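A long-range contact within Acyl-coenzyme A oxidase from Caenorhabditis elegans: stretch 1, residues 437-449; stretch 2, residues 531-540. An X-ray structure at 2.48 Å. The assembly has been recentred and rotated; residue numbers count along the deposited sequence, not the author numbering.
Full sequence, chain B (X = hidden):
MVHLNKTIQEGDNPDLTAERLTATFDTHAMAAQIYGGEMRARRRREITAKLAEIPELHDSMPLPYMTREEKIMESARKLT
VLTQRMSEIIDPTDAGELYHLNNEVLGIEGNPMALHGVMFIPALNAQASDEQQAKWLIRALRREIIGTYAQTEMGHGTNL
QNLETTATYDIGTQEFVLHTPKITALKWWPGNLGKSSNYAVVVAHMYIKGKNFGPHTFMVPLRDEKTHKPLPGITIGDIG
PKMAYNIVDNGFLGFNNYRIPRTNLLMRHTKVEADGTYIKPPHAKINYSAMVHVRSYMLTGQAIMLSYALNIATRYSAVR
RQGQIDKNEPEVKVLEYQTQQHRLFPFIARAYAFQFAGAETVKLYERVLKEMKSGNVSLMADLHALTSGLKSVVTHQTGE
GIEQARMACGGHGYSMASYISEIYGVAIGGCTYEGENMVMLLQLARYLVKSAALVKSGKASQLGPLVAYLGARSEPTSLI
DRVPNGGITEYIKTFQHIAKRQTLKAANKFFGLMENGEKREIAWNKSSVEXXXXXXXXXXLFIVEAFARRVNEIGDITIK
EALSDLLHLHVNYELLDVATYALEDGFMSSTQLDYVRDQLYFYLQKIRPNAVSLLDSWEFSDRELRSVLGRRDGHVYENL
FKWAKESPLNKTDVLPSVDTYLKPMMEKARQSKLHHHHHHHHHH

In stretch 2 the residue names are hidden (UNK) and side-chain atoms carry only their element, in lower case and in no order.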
# COMPACT_ATOMS: atom_id res chain seq x y z
N ASN B 437 2.78 14.53 5.26
CA ASN B 437 3.11 15.12 3.96
C ASN B 437 2.33 16.40 3.66
O ASN B 437 2.84 17.27 2.95
CB ASN B 437 2.87 14.10 2.83
CG ASN B 437 1.41 14.06 2.35
OD1 ASN B 437 1.01 14.86 1.49
ND2 ASN B 437 0.62 13.14 2.91
N MET B 438 1.10 16.54 4.18
CA MET B 438 0.31 17.72 3.86
C MET B 438 0.95 19.02 4.36
O MET B 438 0.78 20.07 3.73
CB MET B 438 -1.10 17.57 4.42
CG MET B 438 -2.17 17.66 3.35
SD MET B 438 -2.01 16.57 1.91
CE MET B 438 -3.54 15.64 1.96
N VAL B 439 1.64 18.99 5.51
CA VAL B 439 2.28 20.25 5.93
C VAL B 439 3.55 20.52 5.12
O VAL B 439 3.91 21.69 4.92
CB VAL B 439 2.53 20.30 7.46
CG1 VAL B 439 1.20 20.06 8.21
CG2 VAL B 439 3.66 19.36 7.90
N MET B 440 4.25 19.47 4.66
CA MET B 440 5.40 19.73 3.80
C MET B 440 4.97 20.40 2.50
O MET B 440 5.63 21.35 2.04
CB MET B 440 6.19 18.45 3.52
CG MET B 440 6.85 17.82 4.73
SD MET B 440 7.75 16.30 4.31
CE MET B 440 6.53 14.98 4.32
N LEU B 441 3.87 19.94 1.89
CA LEU B 441 3.45 20.55 0.63
C LEU B 441 2.93 21.96 0.83
O LEU B 441 3.20 22.85 0.02
CB LEU B 441 2.38 19.72 -0.08
CG LEU B 441 2.84 18.44 -0.74
CD1 LEU B 441 1.62 17.68 -1.20
CD2 LEU B 441 3.82 18.72 -1.88
N LEU B 442 2.17 22.20 1.91
CA LEU B 442 1.64 23.54 2.12
C LEU B 442 2.73 24.53 2.56
O LEU B 442 2.59 25.74 2.35
CB LEU B 442 0.44 23.44 3.08
CG LEU B 442 -0.90 22.93 2.47
CD1 LEU B 442 -1.97 22.68 3.52
CD2 LEU B 442 -1.46 23.92 1.47
N GLN B 443 3.85 24.04 3.12
CA GLN B 443 5.00 24.90 3.32
C GLN B 443 5.61 25.36 1.99
O GLN B 443 6.00 26.53 1.85
CB GLN B 443 6.04 24.16 4.15
CG GLN B 443 7.35 24.88 4.33
CD GLN B 443 8.18 24.20 5.37
OE1 GLN B 443 9.40 24.05 5.23
NE2 GLN B 443 7.51 23.74 6.43
N LEU B 444 5.73 24.46 1.01
CA LEU B 444 6.11 24.89 -0.33
C LEU B 444 5.05 25.81 -0.93
O LEU B 444 5.38 26.78 -1.64
CB LEU B 444 6.36 23.67 -1.23
CG LEU B 444 6.59 23.84 -2.74
CD1 LEU B 444 7.71 24.82 -3.05
CD2 LEU B 444 6.91 22.48 -3.36
N ALA B 445 3.78 25.53 -0.66
CA ALA B 445 2.71 26.37 -1.19
C ALA B 445 2.86 27.83 -0.76
O ALA B 445 2.62 28.73 -1.57
CB ALA B 445 1.35 25.84 -0.75
N ARG B 446 3.21 28.07 0.51
CA ARG B 446 3.41 29.44 0.99
C ARG B 446 4.48 30.15 0.18
O ARG B 446 4.31 31.32 -0.21
CB ARG B 446 3.75 29.44 2.48
CG ARG B 446 2.60 28.99 3.39
CD ARG B 446 2.69 29.58 4.80
NE ARG B 446 1.43 29.38 5.54
CZ ARG B 446 0.36 30.18 5.47
NH1 ARG B 446 0.37 31.27 4.70
NH2 ARG B 446 -0.73 29.91 6.18
N TYR B 447 5.58 29.45 -0.12
CA TYR B 447 6.66 30.01 -0.90
C TYR B 447 6.25 30.26 -2.36
O TYR B 447 6.69 31.24 -2.97
CB TYR B 447 7.87 29.09 -0.81
CG TYR B 447 9.01 29.49 -1.70
CD1 TYR B 447 9.77 30.60 -1.41
CD2 TYR B 447 9.36 28.72 -2.81
CE1 TYR B 447 10.83 30.96 -2.22
CE2 TYR B 447 10.41 29.06 -3.62
CZ TYR B 447 11.14 30.19 -3.31
OH TYR B 447 12.20 30.57 -4.10
N LEU B 448 5.47 29.36 -2.95
CA LEU B 448 5.03 29.61 -4.32
C LEU B 448 4.02 30.74 -4.38
O LEU B 448 3.98 31.48 -5.36
CB LEU B 448 4.43 28.34 -4.94
CG LEU B 448 5.34 27.15 -5.25
CD1 LEU B 448 4.46 26.01 -5.69
CD2 LEU B 448 6.41 27.48 -6.29
N VAL B 449 3.19 30.90 -3.34
CA VAL B 449 2.24 32.01 -3.30
C VAL B 449 2.98 33.34 -3.14
O VAL B 449 2.63 34.34 -3.79
CB VAL B 449 1.20 31.79 -2.19
CG1 VAL B 449 0.45 33.06 -1.92
CG2 VAL B 449 0.25 30.71 -2.62
N UNK B 531 -3.77 24.54 -3.89
CA UNK B 531 -2.42 25.00 -3.57
C UNK B 531 -1.44 23.84 -3.53
O UNK B 531 -0.29 23.98 -3.95
c UNK B 531 -2.35 28.18 -2.86
c UNK B 531 -2.42 25.74 -2.24
c UNK B 531 -3.14 27.09 -2.13
c UNK B 531 -3.39 27.48 -0.65
N UNK B 532 -1.87 22.68 -3.03
CA UNK B 532 -0.99 21.51 -3.00
C UNK B 532 -0.71 20.97 -4.40
O UNK B 532 0.41 20.51 -4.67
n UNK B 532 -1.77 19.62 0.07
c UNK B 532 -1.59 20.40 -2.16
c UNK B 532 -1.31 20.56 -0.72
o UNK B 532 -0.63 21.50 -0.31
N UNK B 533 -1.72 20.99 -5.28
CA UNK B 533 -1.50 20.59 -6.66
C UNK B 533 -0.35 21.38 -7.28
O UNK B 533 0.49 20.81 -7.99
c UNK B 533 -5.21 20.00 -7.85
n UNK B 533 -8.18 17.89 -7.25
n UNK B 533 -8.06 20.08 -7.96
c UNK B 533 -3.87 19.74 -7.14
n UNK B 533 -6.13 18.89 -7.53
c UNK B 533 -2.79 20.77 -7.47
c UNK B 533 -7.46 18.96 -7.58
N UNK B 534 -0.29 22.68 -7.00
CA UNK B 534 0.78 23.52 -7.52
C UNK B 534 2.14 23.10 -6.97
O UNK B 534 3.14 23.11 -7.69
c UNK B 534 0.49 24.97 -7.18
N UNK B 535 2.19 22.79 -5.67
CA UNK B 535 3.45 22.41 -5.04
C UNK B 535 4.00 21.12 -5.65
O UNK B 535 5.22 20.97 -5.82
c UNK B 535 3.25 22.26 -3.53
o UNK B 535 2.64 23.40 -2.98
N UNK B 536 3.11 20.17 -5.95
CA UNK B 536 3.50 18.91 -6.58
C UNK B 536 4.00 19.11 -8.01
O UNK B 536 5.00 18.52 -8.42
c UNK B 536 2.32 17.93 -6.56
n UNK B 536 -1.48 16.21 -2.56
c UNK B 536 1.94 17.44 -5.18
c UNK B 536 1.01 16.23 -5.25
c UNK B 536 -0.92 16.42 -3.75
n UNK B 536 -1.61 17.03 -4.70
n UNK B 536 0.32 16.01 -3.99
N UNK B 537 3.28 19.90 -8.81
CA UNK B 537 3.73 20.13 -10.18
C UNK B 537 5.11 20.79 -10.20
O UNK B 537 5.97 20.44 -11.00
c UNK B 537 1.50 19.13 -12.22
c UNK B 537 1.34 20.27 -11.20
c UNK B 537 2.69 20.96 -10.94
c UNK B 537 0.32 21.26 -11.69
N UNK B 538 5.33 21.74 -9.30
CA UNK B 538 6.62 22.40 -9.21
C UNK B 538 7.71 21.40 -8.83
O UNK B 538 8.79 21.39 -9.44
n UNK B 538 9.67 24.84 -6.90
c UNK B 538 7.80 24.16 -7.83
c UNK B 538 8.62 23.96 -6.76
c UNK B 538 9.50 25.55 -8.00
c UNK B 538 6.50 23.53 -8.19
n UNK B 538 8.38 25.17 -8.58
N UNK B 539 7.41 20.53 -7.86
CA UNK B 539 8.39 19.54 -7.42
C UNK B 539 8.69 18.53 -8.52
O UNK B 539 9.86 18.22 -8.78
c UNK B 539 8.87 17.84 -5.63
c UNK B 539 7.86 18.84 -6.16
o UNK B 539 7.59 19.82 -5.14
N UNK B 540 7.65 18.05 -9.22
CA UNK B 540 7.85 17.15 -10.35
C UNK B 540 8.63 17.83 -11.47
O UNK B 540 9.44 17.18 -12.15
c UNK B 540 6.50 16.61 -10.84
n UNK B 540 3.23 12.71 -12.38
c UNK B 540 3.20 13.66 -11.47
c UNK B 540 5.80 15.76 -9.78
n UNK B 540 4.32 14.30 -11.13
n UNK B 540 2.06 13.97 -10.90
c UNK B 540 4.38 15.36 -10.13
O HOH W 1 -0.25 14.04 -0.85

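Position 531 carries four carbons, forked at the second. One branch tip lies 3.6 Å from Val-449 CG2, and its CB is 4.1 Å from Ala-445 CB and 4.2 Å from Leu-442 CD2. The fork after one methylene identifies Leu-531, an apolar residue among apolar neighbours.

Position 532 has two carbons, the second bearing one oxygen and one nitrogen. The oxygen lies 3.1 Å from Leu-442 CD2 and 3.5 Å from Leu-441 CB, while the nitrogen is 3.6 Å from Met-438 SD. This is Asn-532, with the amide assigned in this way. These are packing contacts, and the short, flat amide fits between the three side chains.

At position 533, three carbons lead to a nitrogen and then to a carbon with two more nitrogens. This is Arg-533, whose CA-to-CB bond points away from stretch 1; the long polar chain remains partly exposed.

Position 534 has a lone carbon, CB, 4.4 Å from Leu-448 CD1, a light apolar contact beside the crossing. It is Ala-534.

Position 535 has one carbon and one oxygen; the CA-to-CB bond points toward stretch 1, and the side chain sits among Leu-441, Leu-444, Ala-445 and Leu-448. It is Ser-535, small enough to let the backbones approach closely: its CA is 5.6 Å from Ala-445 CA. OG lies 3.1 Å from Leu-441 O and also 3.1 Å from Leu-531 O, so its single proton has two possible acceptors, one on each helix.

Position 536 repeats the pattern of three carbons, a nitrogen and a carbon with two nitrogens, but here the end approaches stretch 1. In Arg-536, NE is 3.5 Å from Leu-441 CD1, and NH2 donates to water 1 at 3.0 Å; that water donates to Asn-437 OD1 at 2.8 Å.

Four carbons forked at the second make position 537 Leu-537, buried but without contact to stretch 1.

Position 538 bears a five-membered ring of three carbons and two nitrogens. Leu-448 CD2 sits over one ring face, 3.9 Å from the centroid, in a CH-pi contact. This is His-538; ND1 is hydrogen-bonded elsewhere in the structure.

Position 539 branches at its first carbon into an oxygen and a carbon, the oxygen 3.3 Å from Leu-444 CD2: Thr-539. OG1 donates to Ser-535 O at 2.7 Å, satisfying the buried hydroxyl.

Position 540 has three carbons, a nitrogen, then a carbon with two more nitrogens, and is out of reach of stretch 1: Arg-540.

The helices cross at 85°, their axes approaching to 8.3 Å. Ser-535 sits in a hole formed by Leu-441, Leu-444, Ala-445 and Leu-448, His-538 packs against Leu-444 and Leu-448, and the Arg-536 water bridge adds a polar link.

Stretch 2, residues 531-540: LNRASRLHTR
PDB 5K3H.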